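Local coordinates for D-glucosaminate-6-phosphate ammonia lyase (PDB 7LCE), which belongs to the selenocysteine synthase-like family of PLP-dependent enzymes related to aminotransferases and carries its cofactor as a pyridoxal phosphate-modified lysine, at residues L11-N16 with E350-L355. Sequence-based numbering, arbitrary orientation.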
loop_
_atom_site.group_PDB
_atom_site.type_symbol
_atom_site.label_atom_id
_atom_site.label_comp_id
_atom_site.label_asym_id
_atom_site.label_seq_id
_atom_site.Cartn_x
_atom_site.Cartn_y
_atom_site.Cartn_z
ATOM N N LEU A 11 55.821 6.318 -16.004
ATOM C CA LEU A 11 55.504 5.999 -14.622
ATOM C C LEU A 11 56.759 5.535 -13.891
ATOM O O LEU A 11 57.806 5.281 -14.493
ATOM C CB LEU A 11 54.409 4.927 -14.555
ATOM C CG LEU A 11 53.135 5.259 -15.339
ATOM C CD1 LEU A 11 52.111 4.141 -15.231
ATOM C CD2 LEU A 11 52.537 6.579 -14.885
ATOM N N LYS A 12 56.644 5.438 -12.571
ATOM C CA LYS A 12 57.779 5.079 -11.735
ATOM C C LYS A 12 58.020 3.575 -11.739
ATOM O O LYS A 12 57.087 2.771 -11.810
ATOM C CB LYS A 12 57.554 5.537 -10.294
ATOM C CG LYS A 12 57.245 7.006 -10.137
ATOM C CD LYS A 12 56.874 7.313 -8.700
ATOM C CE LYS A 12 57.912 8.202 -8.055
ATOM N NZ LYS A 12 57.528 8.574 -6.665
ATOM N N LYS A 13 59.294 3.200 -11.662
ATOM C CA LYS A 13 59.635 1.814 -11.381
ATOM C C LYS A 13 59.309 1.509 -9.926
ATOM O O LYS A 13 59.739 2.231 -9.020
ATOM C CB LYS A 13 61.113 1.557 -11.668
ATOM C CG LYS A 13 61.595 0.179 -11.256
ATOM C CD LYS A 13 63.054 -0.035 -11.620
ATOM C CE LYS A 13 63.535 -1.389 -11.128
ATOM N NZ LYS A 13 62.728 -2.495 -11.719
ATOM N N VAL A 14 58.547 0.444 -9.696
ATOM C CA VAL A 14 58.052 0.102 -8.367
ATOM C C VAL A 14 58.782 -1.136 -7.868
ATOM O O VAL A 14 58.928 -2.120 -8.603
ATOM C CB VAL A 14 56.530 -0.127 -8.378
ATOM C CG1 VAL A 14 56.044 -0.505 -6.990
ATOM C CG2 VAL A 14 55.811 1.112 -8.885
ATOM N N ILE A 15 59.233 -1.086 -6.617
ATOM C CA ILE A 15 59.814 -2.234 -5.932
ATOM C C ILE A 15 58.894 -2.583 -4.772
ATOM O O ILE A 15 58.721 -1.779 -3.847
ATOM C CB ILE A 15 61.237 -1.948 -5.431
ATOM C CG1 ILE A 15 62.143 -1.536 -6.589
ATOM C CG2 ILE A 15 61.804 -3.171 -4.722
ATOM C CD1 ILE A 15 63.582 -1.324 -6.178
ATOM N N ASN A 16 58.322 -3.780 -4.812
ATOM C CA ASN A 16 57.324 -4.200 -3.841
ATOM C C ASN A 16 57.992 -5.036 -2.762
ATOM O O ASN A 16 58.548 -6.101 -3.050
ATOM C CB ASN A 16 56.207 -4.995 -4.514
ATOM C CG ASN A 16 55.029 -5.240 -3.591
ATOM O OD1 ASN A 16 55.159 -5.200 -2.366
ATOM N ND2 ASN A 16 53.868 -5.505 -4.179
ATOM N N GLU A 350 64.990 -10.110 -8.480
ATOM C CA GLU A 350 66.443 -10.182 -8.410
ATOM C C GLU A 350 67.061 -8.833 -8.756
ATOM O O GLU A 350 66.723 -8.225 -9.776
ATOM C CB GLU A 350 66.967 -11.272 -9.342
ATOM C CG GLU A 350 66.736 -12.678 -8.810
ATOM C CD GLU A 350 67.397 -12.905 -7.464
ATOM O OE1 GLU A 350 68.516 -12.393 -7.251
ATOM O OE2 GLU A 350 66.791 -13.588 -6.611
ATOM N N GLY A 351 67.977 -8.374 -7.904
ATOM C CA GLY A 351 68.639 -7.103 -8.068
ATOM C C GLY A 351 67.949 -5.944 -7.376
ATOM O O GLY A 351 68.612 -4.967 -7.012
ATOM N N GLU A 352 66.630 -6.028 -7.188
ATOM C CA GLU A 352 65.908 -4.950 -6.522
ATOM C C GLU A 352 66.324 -4.805 -5.062
ATOM O O GLU A 352 66.241 -3.705 -4.504
ATOM C CB GLU A 352 64.402 -5.183 -6.648
ATOM C CG GLU A 352 63.931 -5.271 -8.096
ATOM C CD GLU A 352 62.422 -5.309 -8.235
ATOM O OE1 GLU A 352 61.746 -5.828 -7.321
ATOM O OE2 GLU A 352 61.910 -4.821 -9.265
ATOM N N MET A 353 66.780 -5.890 -4.427
ATOM C CA MET A 353 67.269 -5.782 -3.056
ATOM C C MET A 353 68.447 -4.824 -2.967
ATOM O O MET A 353 68.534 -4.019 -2.033
ATOM C CB MET A 353 67.653 -7.158 -2.514
ATOM C CG MET A 353 66.494 -7.904 -1.886
ATOM S SD MET A 353 65.975 -7.096 -0.357
ATOM C CE MET A 353 64.437 -7.949 -0.022
ATOM N N ALA A 354 69.364 -4.893 -3.934
ATOM C CA ALA A 354 70.497 -3.977 -3.935
ATOM C C ALA A 354 70.036 -2.537 -4.106
ATOM O O ALA A 354 70.641 -1.617 -3.544
ATOM C CB ALA A 354 71.481 -4.356 -5.041
ATOM N N LEU A 355 68.969 -2.324 -4.880
ATOM C CA LEU A 355 68.462 -0.975 -5.093
ATOM C C LEU A 355 67.885 -0.389 -3.809
ATOM O O LEU A 355 68.043 0.808 -3.541
ATOM C CB LEU A 355 67.407 -0.991 -6.198
ATOM C CG LEU A 355 67.908 -1.467 -7.561
ATOM C CD1 LEU A 355 66.762 -1.574 -8.556
ATOM C CD2 LEU A 355 68.990 -0.533 -8.078
#
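Ile15 lies against the first turn of helix 352-365, where it meets both Glu352 and Leu355. Both of its branches touch Glu352, and CD1 alone goes on to Leu355. CG2, anti to the backbone N, packs against the aliphatic base of Glu352, 3.8 Å from CB, while CD1 stands 3.8 Å from Leu355 CB, three residues along the same turn. The Ile15 and Glu352 side chains slide past each other in opposite directions, and the carboxylate lies beside Ile15, with Ile15 CG2 3.7 Å from Glu352 OE1. Leu355 crosses Ile15 at about a right angle. This largely hydrocarbon packing is the close-packed part of the contact, and Ile15 also touches Ile327 and Ile329 of the parallel neighbour strand 327-331.

At Lys13 the fit is looser. Its chain runs out extended from a CG anti to the backbone N (chi1 173°) and turns only at chi4 (59°), which brings NZ to 3.5 Å from Glu352 OE2, a salt bridge with a weak hydrogen bond. CE passes Leu355 CD1 at 4.1 Å, and Lys13 remains partly exposed. The other carboxylate oxygen, OE1, accepts a hydrogen bond from the backbone N of Ala349, just before the helix, whose N-cap position is taken by Gly351.

The contact thus joins the parallel pair formed by N-terminal strand 13-17 and strand 327-331 to the start of the C-terminal helix. Its chemistry suggests that the Ala349 amide, the stronger polar partner, and the packing on Ile15 hold the Glu352 side chain, with the long ion pair probably adding a modest electrostatic pull at the more open side.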